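Side-chain contact in tRNA (guanine(6)-N2)-methyltransferase (Thermus thermophilus, PDB 3TMA), which transfers a methyl group from S-adenosyl-L-methionine to the N2 atom of guanosine 6 in tRNA(Phe): residues 185-190 / 339-344. Sequence-based numbering, arbitrary orientation.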
loop_
_atom_site.group_PDB
_atom_site.type_symbol
_atom_site.label_atom_id
_atom_site.label_comp_id
_atom_site.label_asym_id
_atom_site.label_seq_id
_atom_site.Cartn_x
_atom_site.Cartn_y
_atom_site.Cartn_z
ATOM N N GLY A 185 -11.450 2.606 6.104
ATOM C CA GLY A 185 -12.367 1.501 5.861
ATOM C C GLY A 185 -11.609 0.343 5.248
ATOM O O GLY A 185 -10.937 -0.431 5.947
ATOM N N SER A 186 -11.703 0.229 3.927
ATOM C CA SER A 186 -10.755 -0.589 3.191
ATOM C C SER A 186 -9.515 0.233 2.791
ATOM O O SER A 186 -8.563 -0.313 2.215
ATOM C CB SER A 186 -11.425 -1.230 1.963
ATOM O OG SER A 186 -10.753 -2.432 1.614
ATOM N N LEU A 187 -9.519 1.532 3.116
ATOM C CA LEU A 187 -8.542 2.462 2.530
ATOM C C LEU A 187 -7.228 2.609 3.313
ATOM O O LEU A 187 -7.182 3.312 4.318
ATOM C CB LEU A 187 -9.145 3.833 2.312
ATOM C CG LEU A 187 -8.039 4.695 1.698
ATOM C CD1 LEU A 187 -8.003 4.485 0.219
ATOM C CD2 LEU A 187 -8.232 6.129 2.011
ATOM N N THR A 188 -6.152 2.043 2.788
ATOM C CA THR A 188 -4.916 1.952 3.571
ATOM C C THR A 188 -4.127 3.249 3.418
ATOM O O THR A 188 -4.267 3.945 2.394
ATOM C CB THR A 188 -4.051 0.775 3.081
ATOM O OG1 THR A 188 -3.661 1.026 1.722
ATOM C CG2 THR A 188 -4.872 -0.500 3.072
ATOM N N PRO A 189 -3.183 3.501 4.345
ATOM C CA PRO A 189 -2.232 4.593 4.083
ATOM C C PRO A 189 -1.401 4.382 2.794
ATOM O O PRO A 189 -0.968 5.362 2.179
ATOM C CB PRO A 189 -1.323 4.579 5.337
ATOM C CG PRO A 189 -2.207 4.063 6.413
ATOM C CD PRO A 189 -3.130 3.044 5.755
ATOM N N VAL A 190 -1.182 3.130 2.381
ATOM C CA VAL A 190 -0.442 2.878 1.126
ATOM C C VAL A 190 -1.205 3.428 -0.118
ATOM O O VAL A 190 -0.626 4.067 -0.987
ATOM C CB VAL A 190 -0.130 1.384 0.963
ATOM C CG1 VAL A 190 0.385 1.101 -0.464
ATOM C CG2 VAL A 190 0.943 0.953 2.032
ATOM N N VAL A 339 -6.328 -0.726 -9.673
ATOM C CA VAL A 339 -5.535 -1.070 -8.445
ATOM C C VAL A 339 -6.375 -2.034 -7.609
ATOM O O VAL A 339 -7.617 -1.904 -7.592
ATOM C CB VAL A 339 -5.215 0.197 -7.615
ATOM C CG1 VAL A 339 -4.509 -0.175 -6.258
ATOM C CG2 VAL A 339 -4.271 1.124 -8.417
ATOM N N GLU A 340 -5.739 -3.007 -6.956
ATOM C CA GLU A 340 -6.495 -3.942 -6.128
ATOM C C GLU A 340 -6.599 -3.403 -4.726
ATOM O O GLU A 340 -5.568 -3.121 -4.105
ATOM C CB GLU A 340 -5.880 -5.354 -6.080
ATOM C CG GLU A 340 -6.650 -6.320 -5.073
ATOM C CD GLU A 340 -6.182 -6.209 -3.570
ATOM O OE1 GLU A 340 -5.237 -5.438 -3.255
ATOM O OE2 GLU A 340 -6.746 -6.901 -2.687
ATOM N N GLN A 341 -7.819 -3.345 -4.200
ATOM C CA GLN A 341 -8.062 -2.889 -2.832
ATOM C C GLN A 341 -9.164 -3.726 -2.158
ATOM O O GLN A 341 -10.302 -3.804 -2.652
ATOM C CB GLN A 341 -8.470 -1.411 -2.823
ATOM C CG GLN A 341 -9.035 -0.946 -1.467
ATOM C CD GLN A 341 -9.689 0.432 -1.509
ATOM O OE1 GLN A 341 -10.248 0.874 -2.529
ATOM N NE2 GLN A 341 -9.626 1.120 -0.394
ATOM N N GLY A 342 -8.807 -4.376 -1.061
ATOM C CA GLY A 342 -9.732 -5.219 -0.304
ATOM C C GLY A 342 -10.392 -6.317 -1.137
ATOM O O GLY A 342 -11.572 -6.553 -0.991
ATOM N N GLY A 343 -9.645 -6.943 -2.043
ATOM C CA GLY A 343 -10.211 -7.985 -2.899
ATOM C C GLY A 343 -10.975 -7.530 -4.162
ATOM O O GLY A 343 -11.384 -8.369 -4.947
ATOM N N VAL A 344 -11.145 -6.223 -4.368
ATOM C CA VAL A 344 -11.849 -5.717 -5.542
ATOM C C VAL A 344 -10.975 -4.731 -6.300
ATOM O O VAL A 344 -9.839 -4.482 -5.869
ATOM C CB VAL A 344 -13.288 -5.172 -5.222
ATOM C CG1 VAL A 344 -14.131 -6.273 -4.535
ATOM C CG2 VAL A 344 -13.254 -3.904 -4.349
#
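The side-chain amide of Gln341 points its nitrogen end at the face of the peptide between Ser186 and Leu187. NE2 lies 3.3 Å from Ser186 C and donates a hydrogen bond to Ser186 O (3.2 Å). The bond is nearly straight (168°) and close to the amide plane of Gln341, but reaches the oxygen from above the carbonyl plane, off the lone pairs. On opposite sides of the amide plane stand Leu187 CD1 and Ser186 CB, each 3.8 Å from NE2. CG anti to the backbone N (chi1 167°) and an extended chain carry the amide across to the 185-190 segment.

Gln341 opens a type I' turn joining strands 331-338 and 347-353. Glycine suits both central positions: Gly342 has positive phi, and a CB would run into Ser186 OG, already 3.5 Å from Gly342 CA; at Gly343 one would press on Gly342 O. Gly343 N donates to Glu340 OE2, an extra tie. Leu187 packs its apolar side chain on Ile217 and Leu316, near Thr216 and Asn279, which probably bind S-adenosyl-L-methionine, as in relatives.

The contact thus ties the Rossmann-fold domain's hairpin to the lead-in of helix 189-198 through one off-axis, probably modest hydrogen bond and van der Waals contact.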